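Local coordinates for adhesion G-protein coupled receptor G6 (Danio rerio, PDB 6V55), which is a calcium-binding cell-adhesion receptor of the adhesion G-protein coupled family, with a probable role in myelination, at residues Pro19-Asp24 / Gln102-His107; Glu536-Val541 / Lys577-Thr582; Asn607-Val612 / Thr634-Asp639. All coordinates share one frame; numbering follows the deposited sequence.

Contact 1 of 3, residues Pro19-Asp24 / Gln102-His107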
loop_
_atom_site.group_PDB
_atom_site.type_symbol
_atom_site.label_atom_id
_atom_site.label_comp_id
_atom_site.label_asym_id
_atom_site.label_seq_id
_atom_site.Cartn_x
_atom_site.Cartn_y
_atom_site.Cartn_z
ATOM N N PRO A 19 0.628 -7.798 5.277
ATOM C CA PRO A 19 0.590 -9.246 5.576
ATOM C C PRO A 19 1.750 -9.687 6.455
ATOM O O PRO A 19 2.858 -9.166 6.325
ATOM C CB PRO A 19 0.649 -9.900 4.188
ATOM C CG PRO A 19 0.975 -8.780 3.214
ATOM C CD PRO A 19 0.423 -7.555 3.836
ATOM N N CYS A 20 1.397 -10.481 7.479
ATOM C CA CYS A 20 2.268 -11.058 8.507
ATOM C C CYS A 20 2.814 -10.037 9.513
ATOM O O CYS A 20 3.706 -10.397 10.291
ATOM C CB CYS A 20 3.436 -11.871 7.914
ATOM S SG CYS A 20 3.009 -12.924 6.508
ATOM N N TYR A 21 2.292 -8.793 9.537
ATOM C CA TYR A 21 2.657 -7.813 10.574
ATOM C C TYR A 21 2.230 -8.333 11.946
ATOM O O TYR A 21 1.126 -8.864 12.081
ATOM C CB TYR A 21 1.986 -6.443 10.292
ATOM C CG TYR A 21 2.200 -5.327 11.327
ATOM C CD1 TYR A 21 3.287 -4.450 11.227
ATOM C CD2 TYR A 21 1.323 -5.153 12.414
ATOM C CE1 TYR A 21 3.498 -3.449 12.186
ATOM C CE2 TYR A 21 1.542 -4.187 13.370
ATOM C CZ TYR A 21 2.618 -3.333 13.247
ATOM O OH TYR A 21 2.782 -2.357 14.205
ATOM N N PRO A 22 3.068 -8.168 12.994
ATOM C CA PRO A 22 4.346 -7.430 13.112
ATOM C C PRO A 22 5.640 -8.138 12.667
ATOM O O PRO A 22 6.703 -7.530 12.813
ATOM C CB PRO A 22 4.414 -7.101 14.612
ATOM C CG PRO A 22 3.664 -8.188 15.271
ATOM C CD PRO A 22 2.585 -8.639 14.304
ATOM N N ASN A 23 5.571 -9.345 12.096
ATOM C CA ASN A 23 6.743 -9.930 11.452
ATOM C C ASN A 23 6.869 -9.328 10.055
ATOM O O ASN A 23 6.072 -8.477 9.650
ATOM C CB ASN A 23 6.646 -11.455 11.393
ATOM C CG ASN A 23 6.199 -12.075 12.713
ATOM O OD1 ASN A 23 5.130 -12.696 12.787
ATOM N ND2 ASN A 23 7.025 -11.932 13.754
ATOM N N ASP A 24 7.858 -9.772 9.287
ATOM C CA ASP A 24 8.097 -9.157 7.994
ATOM C C ASP A 24 7.059 -9.602 6.972
ATOM O O ASP A 24 6.550 -10.731 7.012
ATOM C CB ASP A 24 9.486 -9.496 7.450
ATOM C CG ASP A 24 10.628 -8.990 8.324
ATOM O OD1 ASP A 24 11.753 -9.454 8.039
ATOM O OD2 ASP A 24 10.433 -8.153 9.256
ATOM N N GLN A 102 13.011 -7.674 3.042
ATOM C CA GLN A 102 11.720 -7.343 3.626
ATOM C C GLN A 102 11.909 -6.717 4.997
ATOM O O GLN A 102 12.782 -7.128 5.767
ATOM C CB GLN A 102 10.849 -8.583 3.734
ATOM C CG GLN A 102 10.316 -8.994 2.395
ATOM C CD GLN A 102 11.196 -9.983 1.708
ATOM O OE1 GLN A 102 11.644 -10.942 2.325
ATOM N NE2 GLN A 102 11.478 -9.751 0.426
ATOM N N LYS A 103 11.098 -5.715 5.285
ATOM C CA LYS A 103 11.035 -5.110 6.598
ATOM C C LYS A 103 9.663 -5.391 7.212
ATOM O O LYS A 103 8.902 -6.237 6.725
ATOM C CB LYS A 103 11.322 -3.615 6.509
ATOM C CG LYS A 103 12.647 -3.281 5.844
ATOM C CD LYS A 103 13.859 -3.727 6.651
ATOM C CE LYS A 103 15.089 -3.781 5.750
ATOM N NZ LYS A 103 16.355 -3.401 6.428
ATOM N N LYS A 104 9.351 -4.646 8.272
ATOM C CA LYS A 104 8.269 -5.007 9.179
ATOM C C LYS A 104 6.902 -4.791 8.545
ATOM O O LYS A 104 5.992 -5.612 8.715
ATOM C CB LYS A 104 8.411 -4.177 10.443
ATOM C CG LYS A 104 7.516 -4.568 11.584
ATOM C CD LYS A 104 7.139 -3.358 12.418
ATOM C CE LYS A 104 8.343 -2.512 12.833
ATOM N NZ LYS A 104 7.977 -1.271 13.596
ATOM N N GLY A 105 6.751 -3.719 7.777
ATOM C CA GLY A 105 5.473 -3.417 7.187
ATOM C C GLY A 105 4.784 -2.276 7.898
ATOM O O GLY A 105 5.433 -1.279 8.251
ATOM N N PHE A 106 3.481 -2.416 8.134
ATOM C CA PHE A 106 2.724 -1.274 8.605
ATOM C C PHE A 106 1.417 -1.698 9.251
ATOM O O PHE A 106 0.894 -2.786 8.998
ATOM C CB PHE A 106 2.440 -0.274 7.482
ATOM C CG PHE A 106 1.883 -0.876 6.224
ATOM C CD1 PHE A 106 0.503 -0.970 6.032
ATOM C CD2 PHE A 106 2.730 -1.270 5.188
ATOM C CE1 PHE A 106 -0.022 -1.488 4.833
ATOM C CE2 PHE A 106 2.219 -1.790 3.994
ATOM C CZ PHE A 106 0.849 -1.897 3.820
ATOM N N HIS A 107 0.889 -0.783 10.061
ATOM C CA HIS A 107 -0.393 -0.922 10.737
ATOM C C HIS A 107 -1.124 0.400 10.570
ATOM O O HIS A 107 -0.672 1.425 11.090
ATOM C CB HIS A 107 -0.197 -1.251 12.218
ATOM C CG HIS A 107 -1.463 -1.559 12.955
ATOM N ND1 HIS A 107 -1.508 -1.674 14.326
ATOM C CD2 HIS A 107 -2.726 -1.780 12.519
ATOM C CE1 HIS A 107 -2.745 -1.935 14.706
ATOM N NE2 HIS A 107 -3.504 -2.020 13.628
#
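In the CUB domain, a two-sheet beta-sandwich, the loop Pro-19 to Asp-24 folds over the start of strand 105-114 and the turn leading into it. The tight part is built round Tyr-21, whose CG stands anti to the backbone N (chi1 177°) so that the ring is laid over the strand. The carbonyl O of Phe-106 lies 3.6 Å above one face of the Tyr-21 ring, displaced toward the rim, while CB of Pro-22, which follows a cis peptide bond, sits over the centre of the opposite face. Farther along the ring, CE2 of Tyr-21 meets CB of His-107 at 3.6 Å, the two side chains being roughly perpendicular. Lys-104 runs alongside the tyrosine in the same direction, its CD 3.6 Å from Tyr-21 CE1. Both polar tips converge on Asp-49 of strand 41-51, which forms a salt bridge with Lys-104 NZ and accepts a hydrogen bond from Tyr-21 OH. The backbone angles of Gly-105 would jam a side chain against the preceding carbonyl. An alanine in place of Tyr-21 would remove the ring and hydroxyl, and would probably loosen the loop from the strand and cost Asp-49 one of its partners. The other end, around Asp-24, faces solvent and is loose in its side chains, although the main chains run close. Asp-24 and Gln-102 approach through their CB atoms at 4.1 Å, and the bent chain of Gln-102 then leads its amide away. The carbonyl oxygens of Asn-23 and Lys-104 come within 3.0 Å as two acceptors, so they do not bond. The CA-H of Asp-24 makes a bent CA-H...O contact with Lys-103 O, CA and O 3.3 Å apart, with 130° at the hydrogen.

Contact 2 of 3, residues Glu536-Val541 / Lys577-Thr582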
loop_
_atom_site.group_PDB
_atom_site.type_symbol
_atom_site.label_atom_id
_atom_site.label_comp_id
_atom_site.label_asym_id
_atom_site.label_seq_id
_atom_site.Cartn_x
_atom_site.Cartn_y
_atom_site.Cartn_z
ATOM N N GLU A 536 15.157 -22.177 -11.604
ATOM C CA GLU A 536 15.870 -21.164 -10.822
ATOM C C GLU A 536 16.675 -21.803 -9.705
ATOM O O GLU A 536 17.771 -21.330 -9.374
ATOM C CB GLU A 536 14.895 -20.166 -10.218
ATOM C CG GLU A 536 14.798 -18.855 -10.962
ATOM C CD GLU A 536 13.442 -18.179 -10.785
ATOM O OE1 GLU A 536 12.640 -18.658 -9.939
ATOM O OE2 GLU A 536 13.167 -17.200 -11.531
ATOM N N LEU A 537 16.159 -22.897 -9.149
ATOM C CA LEU A 537 16.784 -23.556 -8.013
ATOM C C LEU A 537 18.111 -24.216 -8.387
ATOM O O LEU A 537 19.074 -24.137 -7.615
ATOM C CB LEU A 537 15.811 -24.576 -7.445
ATOM C CG LEU A 537 16.178 -25.101 -6.080
ATOM C CD1 LEU A 537 14.984 -24.921 -5.205
ATOM C CD2 LEU A 537 16.563 -26.555 -6.164
ATOM N N THR A 538 18.197 -24.859 -9.565
ATOM C CA THR A 538 19.493 -25.413 -9.961
ATOM C C THR A 538 20.474 -24.316 -10.386
ATOM O O THR A 538 21.689 -24.532 -10.314
ATOM C CB THR A 538 19.366 -26.498 -11.063
ATOM O OG1 THR A 538 19.305 -25.911 -12.370
ATOM C CG2 THR A 538 18.144 -27.405 -10.841
ATOM N N GLN A 539 19.986 -23.125 -10.754
ATOM C CA GLN A 539 20.909 -22.028 -11.010
ATOM C C GLN A 539 21.417 -21.393 -9.731
ATOM O O GLN A 539 22.532 -20.857 -9.713
ATOM C CB GLN A 539 20.246 -20.956 -11.858
ATOM C CG GLN A 539 19.918 -21.437 -13.212
ATOM C CD GLN A 539 18.931 -20.541 -13.862
ATOM O OE1 GLN A 539 18.913 -19.338 -13.606
ATOM N NE2 GLN A 539 18.079 -21.112 -14.695
ATOM N N VAL A 540 20.617 -21.410 -8.665
ATOM C CA VAL A 540 21.116 -20.904 -7.396
ATOM C C VAL A 540 22.148 -21.875 -6.822
ATOM O O VAL A 540 23.204 -21.463 -6.328
ATOM C CB VAL A 540 19.935 -20.628 -6.442
ATOM C CG1 VAL A 540 20.404 -20.278 -5.090
ATOM C CG2 VAL A 540 19.100 -19.455 -6.959
ATOM N N VAL A 541 21.927 -23.177 -6.999
ATOM C CA VAL A 541 22.820 -24.157 -6.393
ATOM C C VAL A 541 24.111 -24.306 -7.213
ATOM O O VAL A 541 25.181 -24.606 -6.660
ATOM C CB VAL A 541 22.000 -25.452 -6.187
ATOM C CG1 VAL A 541 22.820 -26.649 -5.913
ATOM C CG2 VAL A 541 21.053 -25.256 -5.003
ATOM N N LYS A 577 15.792 -32.431 -7.166
ATOM C CA LYS A 577 16.386 -33.649 -7.737
ATOM C C LYS A 577 17.496 -33.354 -8.740
ATOM O O LYS A 577 18.546 -34.004 -8.709
ATOM C CB LYS A 577 15.307 -34.517 -8.397
ATOM C CG LYS A 577 15.716 -36.004 -8.522
ATOM C CD LYS A 577 14.563 -36.941 -8.973
ATOM C CE LYS A 577 14.041 -36.654 -10.396
ATOM N NZ LYS A 577 14.599 -37.587 -11.436
ATOM N N ASP A 578 17.332 -32.318 -9.550
ATOM C CA ASP A 578 18.385 -31.930 -10.475
ATOM C C ASP A 578 19.530 -31.181 -9.798
ATOM O O ASP A 578 20.662 -31.243 -10.286
ATOM C CB ASP A 578 17.780 -31.081 -11.594
ATOM C CG ASP A 578 17.281 -31.922 -12.751
ATOM O OD1 ASP A 578 17.437 -31.473 -13.912
ATOM O OD2 ASP A 578 16.757 -33.035 -12.493
ATOM N N ALA A 579 19.277 -30.486 -8.690
ATOM C CA ALA A 579 20.305 -29.687 -8.033
ATOM C C ALA A 579 20.934 -30.353 -6.815
ATOM O O ALA A 579 21.843 -29.759 -6.227
ATOM C CB ALA A 579 19.737 -28.335 -7.598
ATOM N N SER A 580 20.483 -31.555 -6.420
ATOM C CA SER A 580 20.815 -32.080 -5.095
ATOM C C SER A 580 22.271 -32.516 -4.994
ATOM O O SER A 580 22.888 -32.354 -3.935
ATOM C CB SER A 580 19.898 -33.247 -4.714
ATOM O OG SER A 580 20.151 -34.405 -5.490
ATOM N N GLU A 581 22.850 -33.030 -6.080
ATOM C CA GLU A 581 24.226 -33.505 -5.993
ATOM C C GLU A 581 25.214 -32.341 -5.933
ATOM O O GLU A 581 26.226 -32.422 -5.232
ATOM C CB GLU A 581 24.545 -34.435 -7.156
ATOM C CG GLU A 581 25.849 -35.183 -6.969
ATOM C CD GLU A 581 26.409 -35.747 -8.259
ATOM O OE1 GLU A 581 25.771 -35.580 -9.331
ATOM O OE2 GLU A 581 27.489 -36.374 -8.187
ATOM N N THR A 582 24.912 -31.234 -6.612
ATOM C CA THR A 582 25.726 -30.031 -6.463
ATOM C C THR A 582 25.574 -29.433 -5.064
ATOM O O THR A 582 26.576 -29.058 -4.432
ATOM C CB THR A 582 25.334 -29.030 -7.547
ATOM O OG1 THR A 582 25.622 -29.588 -8.841
ATOM C CG2 THR A 582 26.067 -27.735 -7.394
#
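Segments Glu-536 to Val-541 and Lys-577 to Thr-582 belong to two helices that run almost parallel, with local axes 8° apart and 8.6 Å from each other at closest approach; the second is kinked at Glu-581 and Thr-582, whose N atoms lack a bond to the preceding turn. Glu-536 opens the first segment on the far side of its helix, where its OE2 takes part in a hydrogen bond with NE2 of His-457. Leu-537 points obliquely past the interface, but with CG anti to the backbone N (chi1 -166°) its CD2 swings back to touch CB of Ala-579 at 3.9 Å. Thr-538 faces the second helix squarely, and here the backbones come nearest, its CA lying 4.8 Å from CA of Ala-579. Such closeness is possible because the residue opposite carries just a methyl group. Thr-538 OG1 sits between N and the carbonyl carbon, which turns CG2 toward the partner helix; this methyl lies 3.7 Å from Ala-579 CB and also meets CB of Asp-578, whose side chain runs beside it in the same direction. One helical turn beyond Thr-538, Val-541 again faces across. Its CG1, anti to the backbone N, reaches the carbonyl O of Ala-579 at 3.3 Å and packs against CG2 of Thr-582 at 3.7 Å, the two side chains passing antiparallel, flank to flank. The same Thr-582 methyl approaches Val-541 O. The CB of Ala-579 thus meets Leu-537, Thr-538 and Val-541, in an interface of methyl and methylene groups, two of the methyls lying against backbone carbonyl oxygens. Helix 555-568 lies against the first helix, where Val-568 touches both Leu-537 and Val-541 and Ile-564 touches Val-540; helix 534-550 thereby packs against both 555-568 and 573-593, consistent with the helical part of a GAIN domain.

Contact 3 of 3, residues Asn607-Val612 / Thr634-Asp639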
loop_
_atom_site.group_PDB
_atom_site.type_symbol
_atom_site.label_atom_id
_atom_site.label_comp_id
_atom_site.label_asym_id
_atom_site.label_seq_id
_atom_site.Cartn_x
_atom_site.Cartn_y
_atom_site.Cartn_z
ATOM N N ASN A 607 16.408 -26.681 8.512
ATOM C CA ASN A 607 16.504 -28.095 8.145
ATOM C C ASN A 607 17.933 -28.641 8.063
ATOM O O ASN A 607 18.120 -29.768 7.576
ATOM C CB ASN A 607 15.827 -28.353 6.800
ATOM C CG ASN A 607 14.411 -27.873 6.764
ATOM O OD1 ASN A 607 13.552 -28.374 7.497
ATOM N ND2 ASN A 607 14.140 -26.908 5.885
ATOM N N LEU A 608 18.941 -27.889 8.512
ATOM C CA LEU A 608 20.337 -28.260 8.306
ATOM C C LEU A 608 21.201 -27.627 9.382
ATOM O O LEU A 608 21.234 -26.399 9.509
ATOM C CB LEU A 608 20.839 -27.800 6.939
ATOM C CG LEU A 608 22.305 -28.143 6.664
ATOM C CD1 LEU A 608 22.506 -29.631 6.554
ATOM C CD2 LEU A 608 22.837 -27.444 5.436
ATOM N N VAL A 609 21.922 -28.452 10.132
ATOM C CA VAL A 609 22.945 -27.958 11.045
ATOM C C VAL A 609 24.257 -28.644 10.698
ATOM O O VAL A 609 24.278 -29.856 10.439
ATOM C CB VAL A 609 22.540 -28.158 12.519
ATOM C CG1 VAL A 609 22.081 -29.584 12.823
ATOM C CG2 VAL A 609 23.628 -27.720 13.436
ATOM N N VAL A 610 25.328 -27.851 10.548
ATOM C CA VAL A 610 26.650 -28.413 10.277
ATOM C C VAL A 610 27.588 -27.917 11.362
ATOM O O VAL A 610 27.407 -26.834 11.932
ATOM C CB VAL A 610 27.216 -28.098 8.858
ATOM C CG1 VAL A 610 26.228 -28.506 7.750
ATOM C CG2 VAL A 610 27.668 -26.648 8.685
ATOM N N GLY A 611 28.562 -28.745 11.692
ATOM C CA GLY A 611 29.461 -28.430 12.787
ATOM C C GLY A 611 30.848 -28.942 12.499
ATOM O O GLY A 611 31.029 -29.964 11.830
ATOM N N VAL A 612 31.834 -28.204 12.979
ATOM C CA VAL A 612 33.220 -28.630 12.946
ATOM C C VAL A 612 33.718 -28.535 14.372
ATOM O O VAL A 612 33.245 -27.695 15.146
ATOM C CB VAL A 612 34.081 -27.770 12.007
ATOM C CG1 VAL A 612 33.874 -28.204 10.589
ATOM C CG2 VAL A 612 33.691 -26.315 12.137
ATOM N N THR A 634 13.316 -24.357 17.484
ATOM C CA THR A 634 12.825 -24.993 16.274
ATOM C C THR A 634 13.941 -25.580 15.410
ATOM O O THR A 634 13.657 -26.403 14.526
ATOM C CB THR A 634 11.961 -23.987 15.484
ATOM O OG1 THR A 634 11.172 -24.672 14.504
ATOM C CG2 THR A 634 12.785 -22.882 14.836
ATOM N N ASP A 635 15.225 -25.230 15.691
ATOM C CA ASP A 635 16.366 -25.620 14.879
ATOM C C ASP A 635 17.206 -26.667 15.592
ATOM O O ASP A 635 17.349 -26.612 16.819
ATOM C CB ASP A 635 17.244 -24.409 14.548
ATOM C CG ASP A 635 16.579 -23.469 13.548
ATOM O OD1 ASP A 635 15.430 -23.742 13.144
ATOM O OD2 ASP A 635 17.186 -22.461 13.156
ATOM N N PRO A 636 17.762 -27.634 14.865
ATOM C CA PRO A 636 18.573 -28.662 15.523
ATOM C C PRO A 636 19.978 -28.162 15.839
ATOM O O PRO A 636 20.540 -27.318 15.133
ATOM C CB PRO A 636 18.591 -29.812 14.505
ATOM C CG PRO A 636 18.320 -29.172 13.194
ATOM C CD PRO A 636 17.467 -27.977 13.459
ATOM N N GLN A 637 20.527 -28.690 16.933
ATOM C CA GLN A 637 21.832 -28.315 17.463
ATOM C C GLN A 637 22.758 -29.530 17.480
ATOM O O GLN A 637 22.340 -30.660 17.226
ATOM C CB GLN A 637 21.689 -27.746 18.876
ATOM C CG GLN A 637 22.606 -26.593 19.243
ATOM C CD GLN A 637 22.257 -26.039 20.613
ATOM O OE1 GLN A 637 21.100 -26.122 21.044
ATOM N NE2 GLN A 637 23.250 -25.480 21.311
ATOM N N ILE A 638 24.035 -29.304 17.789
ATOM C CA ILE A 638 25.031 -30.368 17.800
ATOM C C ILE A 638 25.664 -30.440 19.182
ATOM O O ILE A 638 26.233 -29.453 19.664
ATOM C CB ILE A 638 26.104 -30.166 16.724
ATOM C CG1 ILE A 638 25.501 -30.377 15.350
ATOM C CG2 ILE A 638 27.253 -31.166 16.891
ATOM C CD1 ILE A 638 26.459 -30.017 14.241
ATOM N N ASP A 639 25.558 -31.609 19.814
ATOM C CA ASP A 639 26.337 -31.963 20.995
ATOM C C ASP A 639 27.621 -32.646 20.529
ATOM O O ASP A 639 27.566 -33.693 19.873
ATOM C CB ASP A 639 25.515 -32.893 21.888
ATOM C CG ASP A 639 26.000 -32.943 23.333
ATOM O OD1 ASP A 639 27.227 -32.900 23.601
ATOM O OD2 ASP A 639 25.121 -33.065 24.216
#
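Val-609 has CG1 between its backbone N and carbonyl carbon (chi1 50°) and CG2 anti to N, so its two methyls spread toward different partners on segment Thr-634 to Asp-639. CG1 meets the ring of Pro-636, 3.8 Å from its CG, the two side chains lying alongside with opposite headings. CG2 turns to Ile-638 and lies 3.7 Å from its CD1. In Ile-638, CG1 lies beside the backbone N (chi1 -69°) and the chain then extends, carrying CD1 across the gap to the backbone of the facing strand. There CD1 comes to 3.5 Å from Gly-611 N and 3.7 Å from Gly-611 CA. A side chain on Gly-611 would point straight at this methyl and clash with it, so the glycine allows the isoleucine tip to lie against the strand. The two strands come from different sheets: 608-614 is an inner strand of a four-stranded antiparallel sheet, and 637-639 is an outermost strand of a six-stranded one. Their local axes are 7.2 Å apart and cross at -35°, so the contact is face-to-face packing of twisted sheets in a beta-sandwich, consistent with the GAIN domain that carries the GPS motif. Phe-676 and Phe-674 of strand 671-677 extend the apolar layer beside Val-609 and Ile-638, and Thr-602 of strand 600-603 touches both. A polar atom, the carbonyl O of Pro-636, lies 3.4 Å from Val-609 CB and is hydrogen-bonded to OG of Ser-604.

Overall arrangement
The three contacts follow one another along the chain without overlapping, and none touches another. Contact 1 lies in the amino-terminal CUB domain beside its calcium site: the side chain of Gln-102 is about 4 Å from the ion, which is held in a site of Glu-53, Asp-61, Asp-98, Ser-100 and Val-101, of which Gln-102 is not a member. Contacts 2 and 3 come much later in sequence, one between helices and the other between sheets; their centres are 22 Å apart and their nearest atoms about 11 Å. Despite the long sequence separation, contact 1 comes within about 12 Å of contact 3 and about 14 Å of contact 2, nearest atoms in each case, so the chain doubles back in space.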